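Local structure of freshwater cyanophage protein (6L2W) at residues H9-Y13 with L14-F18; E50-E53 with N54-Y58; E57-K61 with L62-A66; I102-K105 with L106-E110. The protein is of unknown function, a phage protein of novel fold that pairs an antiparallel sheet with two helices and is probably structural. One frame throughout, in Å; residues are numbered along the deposited sequence.

Contacts 2, 3 and 4 gather on the helical side of the sheet, while contact 1 is the turn of the hairpin formed by strands 2-12 and 17-23, about 21 Å from the centre of the chain. Contacts 2 and 3 overlap on helix 51-61, at Glu-57 and Tyr-58, contact 3 carrying on past the helix end. Contact 4, on helix 96-115, packs against both: Cys-56 CB meets Lys-105 CG at 3.5 Å, and Ala-66 CA comes to 3.1 Å from Asn-103 OD1. The centres of contacts 1 and 4 stand about 30 Å apart. Asn-16 ND2 is hydrogen-bonded to Glu-110 of the second subunit, whereas contact 4 of this chain is touched by no other chain.

Contact 1 (H9-Y13 with L14-F18); sequences HSFDY and LFNLF
Asp-12 turns its carboxylate onto the backbone of Leu-14 and Phe-15. Its CB lies 4.0 Å from Leu-17 O; CG, anti to the backbone N (chi1 -174°), carries the carboxylate toward Leu-14 and Phe-15. OD1 accepts from Phe-15 N at 3.2 Å, the donor standing well above the carboxylate plane, and more weakly from Leu-14 N at 2.8 Å, where the angle at hydrogen is only 120°. Asp-12 OD2 ends 3.5 Å from Phe-15 CD2, with carboxylate and ring planes 36° apart. Two amides thus share one carboxylate oxygen, which ties down the start of the turn. The backbone of Asp-12 pairs with Leu-17: Asp-12 N gives a nearly straight bond to Leu-17 O at 2.8 Å, in the carbonyl plane, and Leu-17 N returns one to Asp-12 O, which also takes a weak bond from Asn-16 N. On the other face, the Phe-11 ring receives Leu-17 O above its rim, 3.5 Å from CD1, while Asn-16 OD1 lies at the ring edge near CZ. Phe-11 CD1 also packs on Phe-18 CB at 4.3 Å. Asn-16 ND2 bonds Glu-110 of the second subunit, and Phe-18 packs on Phe-73 of that subunit, so the tip belongs to the dimer interface. With Asn-16 and Leu-17 both facing Asp-12, this is a beta hairpin closed by a G1 beta bulge.

Contact 2 (E50-E53 with N54-Y58); sequences ENLE and NVCEY
Leu-52 and Cys-56 meet one turn apart in the opening turns of helix 51-61, Leu-52 CD1 lying 3.9 Å from Cys-56 SG. The leucine holds CG anti to its own N (chi1 -178°), and this swings the branch along the helix to the sulfur. Both side chains touch helix 96-115, Leu-52 at Ile-102 and Cys-56 at Lys-105 and Leu-109, so the pair forms part of the seam between the two helices. Beneath them runs the i to i+4 backbone bonding of an alpha helix: Val-55 N to Asn-51 O at 2.9 Å, Cys-56 N to Leu-52 O, and the more bent Glu-57 N to Glu-53 O, with 143° at its hydrogen. Val-55 also leans over this backbone, CG2 standing 3.7 Å from Asn-51 O, and continues to Leu-45 and Val-4 of the sheet. In the next shell, Asn-51 ties this part of the chain to the residues before it: OD1 accepts from Thr-48 N and ND2 gives to Glu-46 O, so both ends of the amide are used. On the more open flank, Glu-53 and Glu-57 run side by side in the same direction with their carboxylate planes 84° apart. Their like charges keep some distance, Glu-53 OE2 being 5.1 Å from Glu-57 OE1. Glu-57 CG itself rests against the backbone of the previous turn, 3.2 Å from Glu-53 O.

Contact 3 (E57-K61 with L62-A66); sequences EYCAK and LGIEA
A Schellman motif ends helix 51-61, with Leu-62, Gly-63 and Ile-64 turning back onto the carbonyls of the last turn. Its outer bond runs from Ile-64 N to Cys-59 O at 2.9 Å, and its inner one from Gly-63 N to Ala-60 O at 2.8 Å. Both donors stand above the plane of the carbonyl they meet, Gly-63 N the more so, as the chain leaves the helical path. Gly-63 takes the positive phi (91°) that reverses the chain in such a motif, a conformation glycine adopts easily. Leu-62 N keeps the helical bond to Tyr-58 O at 3.2 Å and adds a weak one to Cys-59 O, which therefore gathers two amides. The side chains fold round this cap. Leu-62 CD1 touches Tyr-58 CE2, the leucine branch and the tyrosine crossing at a slant, while the Tyr-58 ring also makes a cation-pi contact with Lys-28. Leu-62 and Ile-64 both go on to Leu-6 and Tyr-83, so the end of the helix packs on strands 2-12 and 83-89, and Gly-63 adds a backbone bond to Gly-79. Ile-64 packs against Cys-59, its CB 3.3 Å from Cys-59 O. With CG1 anti to the carbonyl carbon (chi1 -73°), the chain runs on until Ile-64 CD1 stands 3.8 Å from Cys-59 CB.

Contact 4 (I102-K105 with L106-E110); sequences INLK and LKELE
Ile-102 and Leu-106 lie side by side on helix 96-115, Ile-102 CG2 3.6 Å from Leu-106 CD1, and both side chains continue to Trp-76 of strand 75-77. Each carbonyl from Ile-102 to Lys-105 is satisfied by the amide four residues on, the regular bonding of an alpha helix. Leu-106 N reaches Ile-102 O at 2.8 Å with 167° at the hydrogen; Lys-107 N bonds Asn-103 O, Glu-108 N bonds Leu-104 O, and Leu-109 N bonds Lys-105 O at 2.8 Å. The amide of Asn-103 is spent outside the helix, OD1 accepting from Trp-76 NE1 and ND2 giving to Asn-67 OD1, so both of its ends are held and the helix is tied to strand 75-77 and to Asn-67 of the same chain. Lys-105 is the contrasting polar group. Its chain, bent at chi2 (75°), crosses Glu-108 at about a right angle, with CD 3.7 Å from Glu-108 OE1. The charged ends do not touch, Lys-105 NZ being 4.7 Å from Glu-108 OE1, although the nearby carboxylate would probably still steady the ammonium. NZ also forms a long, weak ion pair with Glu-53 of helix 51-61. Beyond CD, Lys-105 CE packs 3.9 Å from Leu-109 CD1; separately, Leu-109 CG rests 3.3 Å from the backbone oxygen Lys-105 O.

Contact 1 (H9-Y13 with L14-F18)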
loop_
_atom_site.group_PDB
_atom_site.type_symbol
_atom_site.label_atom_id
_atom_site.label_comp_id
_atom_site.label_asym_id
_atom_site.label_seq_id
_atom_site.Cartn_x
_atom_site.Cartn_y
_atom_site.Cartn_z
ATOM N N HIS B 9 7.717 4.191 0.810
ATOM C CA HIS B 9 6.825 5.328 0.657
ATOM C C HIS B 9 6.893 6.185 1.908
ATOM O O HIS B 9 6.856 5.685 3.014
ATOM C CB HIS B 9 5.383 4.879 0.427
ATOM C CG HIS B 9 5.070 3.602 1.126
ATOM N ND1 HIS B 9 5.251 3.450 2.482
ATOM C CD2 HIS B 9 4.610 2.418 0.665
ATOM C CE1 HIS B 9 4.949 2.205 2.826
ATOM N NE2 HIS B 9 4.538 1.561 1.736
ATOM N N SER B 10 7.013 7.470 1.701
ATOM C CA SER B 10 7.006 8.403 2.799
ATOM C C SER B 10 6.603 9.769 2.260
ATOM O O SER B 10 6.542 9.986 1.028
ATOM C CB SER B 10 8.349 8.471 3.486
ATOM O OG SER B 10 9.325 8.924 2.561
ATOM N N PHE B 11 6.344 10.666 3.195
ATOM C CA PHE B 11 5.938 11.983 2.833
ATOM C C PHE B 11 6.868 12.984 3.513
ATOM O O PHE B 11 7.053 12.923 4.727
ATOM C CB PHE B 11 4.476 12.227 3.207
ATOM C CG PHE B 11 3.924 13.471 2.570
ATOM C CD1 PHE B 11 3.453 13.447 1.270
ATOM C CD2 PHE B 11 3.938 14.681 3.248
ATOM C CE1 PHE B 11 2.980 14.602 0.668
ATOM C CE2 PHE B 11 3.457 15.832 2.646
ATOM C CZ PHE B 11 2.972 15.792 1.358
ATOM N N ASP B 12 7.442 13.892 2.724
ATOM C CA ASP B 12 8.284 14.934 3.290
ATOM C C ASP B 12 7.455 16.230 3.386
ATOM O O ASP B 12 7.203 16.870 2.404
ATOM C CB ASP B 12 9.580 15.105 2.490
ATOM C CG ASP B 12 10.559 16.075 3.137
ATOM O OD1 ASP B 12 10.089 17.067 3.724
ATOM O OD2 ASP B 12 11.786 15.836 3.056
ATOM N N TYR B 13 7.083 16.627 4.588
ATOM C CA TYR B 13 6.274 17.799 4.772
ATOM C C TYR B 13 7.063 19.083 4.476
ATOM O O TYR B 13 6.441 20.053 4.138
ATOM C CB TYR B 13 5.735 17.851 6.200
ATOM C CG TYR B 13 4.678 16.835 6.531
ATOM C CD1 TYR B 13 3.346 17.101 6.282
ATOM C CD2 TYR B 13 5.003 15.615 7.096
ATOM C CE1 TYR B 13 2.358 16.180 6.580
ATOM C CE2 TYR B 13 4.026 14.689 7.412
ATOM C CZ TYR B 13 2.695 14.976 7.166
ATOM O OH TYR B 13 1.711 14.077 7.472
ATOM N N LEU B 14 8.392 19.086 4.629
ATOM C CA LEU B 14 9.257 20.241 4.296
ATOM C C LEU B 14 9.127 20.570 2.808
ATOM O O LEU B 14 8.969 21.736 2.456
ATOM C CB LEU B 14 10.726 19.931 4.633
ATOM C CG LEU B 14 11.763 21.016 4.303
ATOM C CD1 LEU B 14 11.331 22.370 4.817
ATOM C CD2 LEU B 14 13.150 20.699 4.875
ATOM N N PHE B 15 9.224 19.561 1.945
ATOM C CA PHE B 15 9.221 19.790 0.502
ATOM C C PHE B 15 7.822 19.515 -0.085
ATOM O O PHE B 15 7.599 19.729 -1.269
ATOM C CB PHE B 15 10.282 18.921 -0.180
ATOM C CG PHE B 15 11.718 19.163 0.217
ATOM C CD1 PHE B 15 12.250 20.445 0.270
ATOM C CD2 PHE B 15 12.572 18.095 0.458
ATOM C CE1 PHE B 15 13.581 20.656 0.607
ATOM C CE2 PHE B 15 13.908 18.306 0.782
ATOM C CZ PHE B 15 14.410 19.586 0.857
ATOM N N ASN B 16 6.878 19.050 0.728
ATOM C CA ASN B 16 5.524 18.717 0.263
ATOM C C ASN B 16 5.575 17.564 -0.760
ATOM O O ASN B 16 4.798 17.533 -1.703
ATOM C CB ASN B 16 4.821 19.959 -0.303
ATOM C CG ASN B 16 3.314 19.920 -0.150
ATOM O OD1 ASN B 16 2.803 19.514 0.893
ATOM N ND2 ASN B 16 2.594 20.345 -1.177
ATOM N N LEU B 17 6.451 16.585 -0.544
ATOM C CA LEU B 17 6.734 15.551 -1.561
ATOM C C LEU B 17 6.379 14.154 -1.041
ATOM O O LEU B 17 6.734 13.774 0.059
ATOM C CB LEU B 17 8.225 15.571 -1.922
ATOM C CG LEU B 17 8.632 16.368 -3.159
ATOM C CD1 LEU B 17 10.118 16.172 -3.440
ATOM C CD2 LEU B 17 7.798 15.980 -4.375
ATOM N N PHE B 18 5.713 13.402 -1.901
ATOM C CA PHE B 18 5.529 11.979 -1.760
ATOM C C PHE B 18 6.735 11.295 -2.390
ATOM O O PHE B 18 7.035 11.554 -3.544
ATOM C CB PHE B 18 4.245 11.524 -2.462
ATOM C CG PHE B 18 3.927 10.064 -2.276
ATOM C CD1 PHE B 18 3.767 9.531 -1.007
ATOM C CD2 PHE B 18 3.766 9.226 -3.365
ATOM C CE1 PHE B 18 3.491 8.185 -0.828
ATOM C CE2 PHE B 18 3.469 7.883 -3.186
ATOM C CZ PHE B 18 3.346 7.364 -1.919
#

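Contact 2 (E50-E53 with N54-Y58)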
loop_
_atom_site.group_PDB
_atom_site.type_symbol
_atom_site.label_atom_id
_atom_site.label_comp_id
_atom_site.label_asym_id
_atom_site.label_seq_id
_atom_site.Cartn_x
_atom_site.Cartn_y
_atom_site.Cartn_z
ATOM N N GLU B 50 14.324 -21.467 -1.370
ATOM C CA GLU B 50 15.641 -21.089 -0.842
ATOM C C GLU B 50 15.666 -19.596 -0.466
ATOM O O GLU B 50 16.172 -19.247 0.620
ATOM C CB GLU B 50 16.775 -21.473 -1.807
ATOM C CG GLU B 50 16.550 -21.120 -3.272
ATOM C CD GLU B 50 16.044 -22.254 -4.161
ATOM O OE1 GLU B 50 15.424 -23.202 -3.633
ATOM O OE2 GLU B 50 16.260 -22.183 -5.392
ATOM N N ASN B 51 15.123 -18.712 -1.311
ATOM C CA ASN B 51 15.297 -17.263 -1.093
ATOM C C ASN B 51 14.279 -16.728 -0.065
ATOM O O ASN B 51 14.415 -15.600 0.365
ATOM C CB ASN B 51 15.241 -16.475 -2.407
ATOM C CG ASN B 51 13.851 -16.380 -2.998
ATOM O OD1 ASN B 51 12.889 -16.864 -2.407
ATOM N ND2 ASN B 51 13.734 -15.779 -4.170
ATOM N N LEU B 52 13.280 -17.517 0.327
ATOM C CA LEU B 52 12.211 -17.069 1.245
ATOM C C LEU B 52 12.835 -16.495 2.513
ATOM O O LEU B 52 12.566 -15.353 2.928
ATOM C CB LEU B 52 11.307 -18.264 1.571
ATOM C CG LEU B 52 10.101 -18.016 2.482
ATOM C CD1 LEU B 52 10.504 -17.800 3.938
ATOM C CD2 LEU B 52 9.250 -16.860 1.985
ATOM N N GLU B 53 13.663 -17.320 3.112
ATOM C CA GLU B 53 14.403 -16.977 4.297
ATOM C C GLU B 53 15.120 -15.634 4.096
ATOM O O GLU B 53 15.050 -14.759 4.948
ATOM C CB GLU B 53 15.410 -18.089 4.598
ATOM C CG GLU B 53 15.819 -18.167 6.055
ATOM C CD GLU B 53 16.041 -19.587 6.552
ATOM O OE1 GLU B 53 15.032 -20.298 6.777
ATOM O OE2 GLU B 53 17.222 -19.979 6.710
ATOM N N ASN B 54 15.802 -15.470 2.973
ATOM C CA ASN B 54 16.635 -14.288 2.772
ATOM C C ASN B 54 15.756 -13.038 2.642
ATOM O O ASN B 54 16.119 -11.974 3.085
ATOM C CB ASN B 54 17.550 -14.436 1.552
ATOM C CG ASN B 54 18.601 -15.517 1.726
ATOM O OD1 ASN B 54 18.876 -16.274 0.792
ATOM N ND2 ASN B 54 19.183 -15.606 2.916
ATOM N N VAL B 55 14.624 -13.176 1.975
ATOM C CA VAL B 55 13.694 -12.082 1.809
ATOM C C VAL B 55 13.151 -11.697 3.194
ATOM O O VAL B 55 13.106 -10.517 3.540
ATOM C CB VAL B 55 12.585 -12.464 0.810
ATOM C CG1 VAL B 55 11.304 -11.686 1.047
ATOM C CG2 VAL B 55 13.058 -12.310 -0.633
ATOM N N CYS B 56 12.785 -12.684 4.009
ATOM C CA CYS B 56 12.192 -12.357 5.309
ATOM C C CYS B 56 13.207 -11.675 6.222
ATOM O O CYS B 56 12.839 -10.830 7.046
ATOM C CB CYS B 56 11.654 -13.587 6.016
ATOM S SG CYS B 56 10.129 -14.190 5.257
ATOM N N GLU B 57 14.458 -12.054 6.068
ATOM C CA GLU B 57 15.534 -11.552 6.925
ATOM C C GLU B 57 15.799 -10.078 6.583
ATOM O O GLU B 57 16.045 -9.228 7.466
ATOM C CB GLU B 57 16.794 -12.404 6.744
ATOM C CG GLU B 57 16.725 -13.742 7.472
ATOM C CD GLU B 57 18.011 -14.566 7.508
ATOM O OE1 GLU B 57 18.438 -15.063 6.435
ATOM O OE2 GLU B 57 18.576 -14.725 8.616
ATOM N N TYR B 58 15.759 -9.770 5.298
ATOM C CA TYR B 58 16.051 -8.419 4.911
ATOM C C TYR B 58 14.876 -7.514 5.329
ATOM O O TYR B 58 15.095 -6.411 5.830
ATOM C CB TYR B 58 16.407 -8.367 3.425
ATOM C CG TYR B 58 16.749 -6.979 2.970
ATOM C CD1 TYR B 58 17.930 -6.368 3.350
ATOM C CD2 TYR B 58 15.851 -6.242 2.219
ATOM C CE1 TYR B 58 18.229 -5.069 2.963
ATOM C CE2 TYR B 58 16.134 -4.948 1.819
ATOM C CZ TYR B 58 17.323 -4.354 2.195
ATOM O OH TYR B 58 17.586 -3.075 1.782
#

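Contact 3 (E57-K61 with L62-A66)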
loop_
_atom_site.group_PDB
_atom_site.type_symbol
_atom_site.label_atom_id
_atom_site.label_comp_id
_atom_site.label_asym_id
_atom_site.label_seq_id
_atom_site.Cartn_x
_atom_site.Cartn_y
_atom_site.Cartn_z
ATOM N N GLU B 57 14.458 -12.054 6.068
ATOM C CA GLU B 57 15.534 -11.552 6.925
ATOM C C GLU B 57 15.799 -10.078 6.583
ATOM O O GLU B 57 16.045 -9.228 7.466
ATOM C CB GLU B 57 16.794 -12.404 6.744
ATOM C CG GLU B 57 16.725 -13.742 7.472
ATOM C CD GLU B 57 18.011 -14.566 7.508
ATOM O OE1 GLU B 57 18.438 -15.063 6.435
ATOM O OE2 GLU B 57 18.576 -14.725 8.616
ATOM N N TYR B 58 15.759 -9.770 5.298
ATOM C CA TYR B 58 16.051 -8.419 4.911
ATOM C C TYR B 58 14.876 -7.514 5.329
ATOM O O TYR B 58 15.095 -6.411 5.830
ATOM C CB TYR B 58 16.407 -8.367 3.425
ATOM C CG TYR B 58 16.749 -6.979 2.970
ATOM C CD1 TYR B 58 17.930 -6.368 3.350
ATOM C CD2 TYR B 58 15.851 -6.242 2.219
ATOM C CE1 TYR B 58 18.229 -5.069 2.963
ATOM C CE2 TYR B 58 16.134 -4.948 1.819
ATOM C CZ TYR B 58 17.323 -4.354 2.195
ATOM O OH TYR B 58 17.586 -3.075 1.782
ATOM N N CYS B 59 13.645 -8.002 5.166
ATOM C CA CYS B 59 12.451 -7.234 5.556
ATOM C C CYS B 59 12.451 -6.952 7.066
ATOM O O CYS B 59 12.099 -5.841 7.491
ATOM C CB CYS B 59 11.171 -7.967 5.151
ATOM S SG CYS B 59 10.884 -7.946 3.358
ATOM N N ALA B 60 12.840 -7.936 7.864
ATOM C CA ALA B 60 12.979 -7.754 9.316
ATOM C C ALA B 60 13.995 -6.643 9.606
ATOM O O ALA B 60 13.732 -5.811 10.457
ATOM C CB ALA B 60 13.374 -9.046 10.002
ATOM N N LYS B 61 15.098 -6.587 8.863
ATOM C CA LYS B 61 16.099 -5.505 9.014
ATOM C C LYS B 61 15.454 -4.130 8.778
ATOM O O LYS B 61 15.863 -3.132 9.366
ATOM C CB LYS B 61 17.257 -5.670 8.023
ATOM C CG LYS B 61 18.652 -5.451 8.591
ATOM C CD LYS B 61 19.742 -6.254 7.890
ATOM C CE LYS B 61 19.664 -7.745 8.173
ATOM N NZ LYS B 61 20.894 -8.464 7.762
ATOM N N LEU B 62 14.455 -4.062 7.909
ATOM C CA LEU B 62 13.777 -2.808 7.686
ATOM C C LEU B 62 12.657 -2.587 8.716
ATOM O O LEU B 62 12.041 -1.521 8.703
ATOM C CB LEU B 62 13.246 -2.806 6.250
ATOM C CG LEU B 62 14.320 -2.800 5.168
ATOM C CD1 LEU B 62 13.677 -2.872 3.796
ATOM C CD2 LEU B 62 15.213 -1.572 5.261
ATOM N N GLY B 63 12.377 -3.561 9.593
ATOM C CA GLY B 63 11.331 -3.390 10.620
ATOM C C GLY B 63 9.963 -3.869 10.143
ATOM O O GLY B 63 8.936 -3.502 10.683
ATOM N N ILE B 64 9.951 -4.734 9.153
ATOM C CA ILE B 64 8.715 -5.291 8.672
ATOM C C ILE B 64 8.349 -6.476 9.570
ATOM O O ILE B 64 9.177 -7.337 9.854
ATOM C CB ILE B 64 8.841 -5.680 7.190
ATOM C CG1 ILE B 64 8.872 -4.430 6.308
ATOM C CG2 ILE B 64 7.738 -6.641 6.775
ATOM C CD1 ILE B 64 9.301 -4.692 4.876
ATOM N N GLU B 65 7.095 -6.495 9.979
ATOM C CA GLU B 65 6.640 -7.395 10.997
ATOM C C GLU B 65 5.458 -8.220 10.471
ATOM O O GLU B 65 4.739 -7.825 9.557
ATOM C CB GLU B 65 6.193 -6.612 12.233
ATOM C CG GLU B 65 7.311 -5.965 13.042
ATOM C CD GLU B 65 6.789 -5.013 14.114
ATOM O OE1 GLU B 65 5.915 -5.426 14.900
ATOM O OE2 GLU B 65 7.220 -3.845 14.139
ATOM N N ALA B 66 5.272 -9.370 11.092
ATOM C CA ALA B 66 4.169 -10.235 10.829
ATOM C C ALA B 66 2.869 -9.417 10.815
ATOM O O ALA B 66 2.764 -8.427 11.521
ATOM C CB ALA B 66 4.170 -11.309 11.889
#

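Contact 4 (I102-K105 with L106-E110)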
loop_
_atom_site.group_PDB
_atom_site.type_symbol
_atom_site.label_atom_id
_atom_site.label_comp_id
_atom_site.label_asym_id
_atom_site.label_seq_id
_atom_site.Cartn_x
_atom_site.Cartn_y
_atom_site.Cartn_z
ATOM N N ILE B 102 5.383 -16.878 6.071
ATOM C CA ILE B 102 6.079 -15.604 6.123
ATOM C C ILE B 102 5.900 -14.980 7.504
ATOM O O ILE B 102 6.858 -14.478 8.067
ATOM C CB ILE B 102 5.632 -14.667 4.989
ATOM C CG1 ILE B 102 6.145 -15.221 3.660
ATOM C CG2 ILE B 102 6.086 -13.224 5.238
ATOM C CD1 ILE B 102 5.724 -14.428 2.445
ATOM N N ASN B 103 4.682 -15.043 8.015
ATOM C CA ASN B 103 4.352 -14.521 9.324
ATOM C C ASN B 103 5.126 -15.259 10.426
ATOM O O ASN B 103 5.612 -14.609 11.358
ATOM C CB ASN B 103 2.846 -14.598 9.573
ATOM C CG ASN B 103 2.115 -13.366 9.080
ATOM O OD1 ASN B 103 2.698 -12.286 9.015
ATOM N ND2 ASN B 103 0.825 -13.496 8.803
ATOM N N LEU B 104 5.244 -16.586 10.337
ATOM C CA LEU B 104 5.998 -17.346 11.340
ATOM C C LEU B 104 7.454 -16.850 11.337
ATOM O O LEU B 104 8.008 -16.508 12.368
ATOM C CB LEU B 104 5.900 -18.854 11.051
ATOM C CG LEU B 104 6.849 -19.765 11.844
ATOM C CD1 LEU B 104 6.632 -19.605 13.335
ATOM C CD2 LEU B 104 6.694 -21.235 11.445
ATOM N N LYS B 105 8.047 -16.767 10.166
ATOM C CA LYS B 105 9.440 -16.382 10.049
ATOM C C LYS B 105 9.640 -14.939 10.536
ATOM O O LYS B 105 10.535 -14.674 11.352
ATOM C CB LYS B 105 9.908 -16.574 8.609
ATOM C CG LYS B 105 11.366 -16.216 8.375
ATOM C CD LYS B 105 12.337 -17.242 8.904
ATOM C CE LYS B 105 13.752 -16.710 8.921
ATOM N NZ LYS B 105 14.727 -17.754 9.304
ATOM N N LEU B 106 8.799 -14.009 10.092
ATOM C CA LEU B 106 8.973 -12.607 10.498
ATOM C C LEU B 106 8.823 -12.500 12.011
ATOM O O LEU B 106 9.505 -11.710 12.660
ATOM C CB LEU B 106 7.939 -11.719 9.811
ATOM C CG LEU B 106 8.183 -11.449 8.329
ATOM C CD1 LEU B 106 6.956 -10.782 7.728
ATOM C CD2 LEU B 106 9.418 -10.584 8.109
ATOM N N LYS B 107 7.920 -13.291 12.558
ATOM C CA LYS B 107 7.685 -13.218 13.976
ATOM C C LYS B 107 8.861 -13.839 14.736
ATOM O O LYS B 107 9.187 -13.361 15.808
ATOM C CB LYS B 107 6.382 -13.913 14.369
ATOM C CG LYS B 107 5.892 -13.542 15.754
ATOM C CD LYS B 107 5.780 -12.042 15.962
ATOM C CE LYS B 107 5.086 -11.654 17.251
ATOM N NZ LYS B 107 5.840 -12.120 18.440
ATOM N N GLU B 108 9.461 -14.892 14.181
ATOM C CA GLU B 108 10.686 -15.479 14.747
ATOM C C GLU B 108 11.800 -14.429 14.731
ATOM O O GLU B 108 12.557 -14.262 15.695
ATOM C CB GLU B 108 11.182 -16.691 13.940
ATOM C CG GLU B 108 10.316 -17.932 14.070
ATOM C CD GLU B 108 10.734 -19.114 13.201
ATOM O OE1 GLU B 108 11.120 -18.910 12.008
ATOM O OE2 GLU B 108 10.663 -20.251 13.715
ATOM N N LEU B 109 11.922 -13.747 13.606
ATOM C CA LEU B 109 13.000 -12.792 13.454
ATOM C C LEU B 109 12.800 -11.642 14.438
ATOM O O LEU B 109 13.774 -11.182 15.016
ATOM C CB LEU B 109 13.060 -12.308 12.008
ATOM C CG LEU B 109 13.580 -13.352 11.028
ATOM C CD1 LEU B 109 13.298 -12.909 9.598
ATOM C CD2 LEU B 109 15.075 -13.623 11.250
ATOM N N GLU B 110 11.550 -11.238 14.671
ATOM C CA GLU B 110 11.295 -10.158 15.617
ATOM C C GLU B 110 11.722 -10.584 17.030
ATOM O O GLU B 110 12.215 -9.766 17.799
ATOM C CB GLU B 110 9.822 -9.737 15.593
ATOM C CG GLU B 110 9.443 -8.774 16.709
ATOM C CD GLU B 110 7.964 -8.425 16.811
ATOM O OE1 GLU B 110 7.200 -8.708 15.852
ATOM O OE2 GLU B 110 7.577 -7.868 17.856
#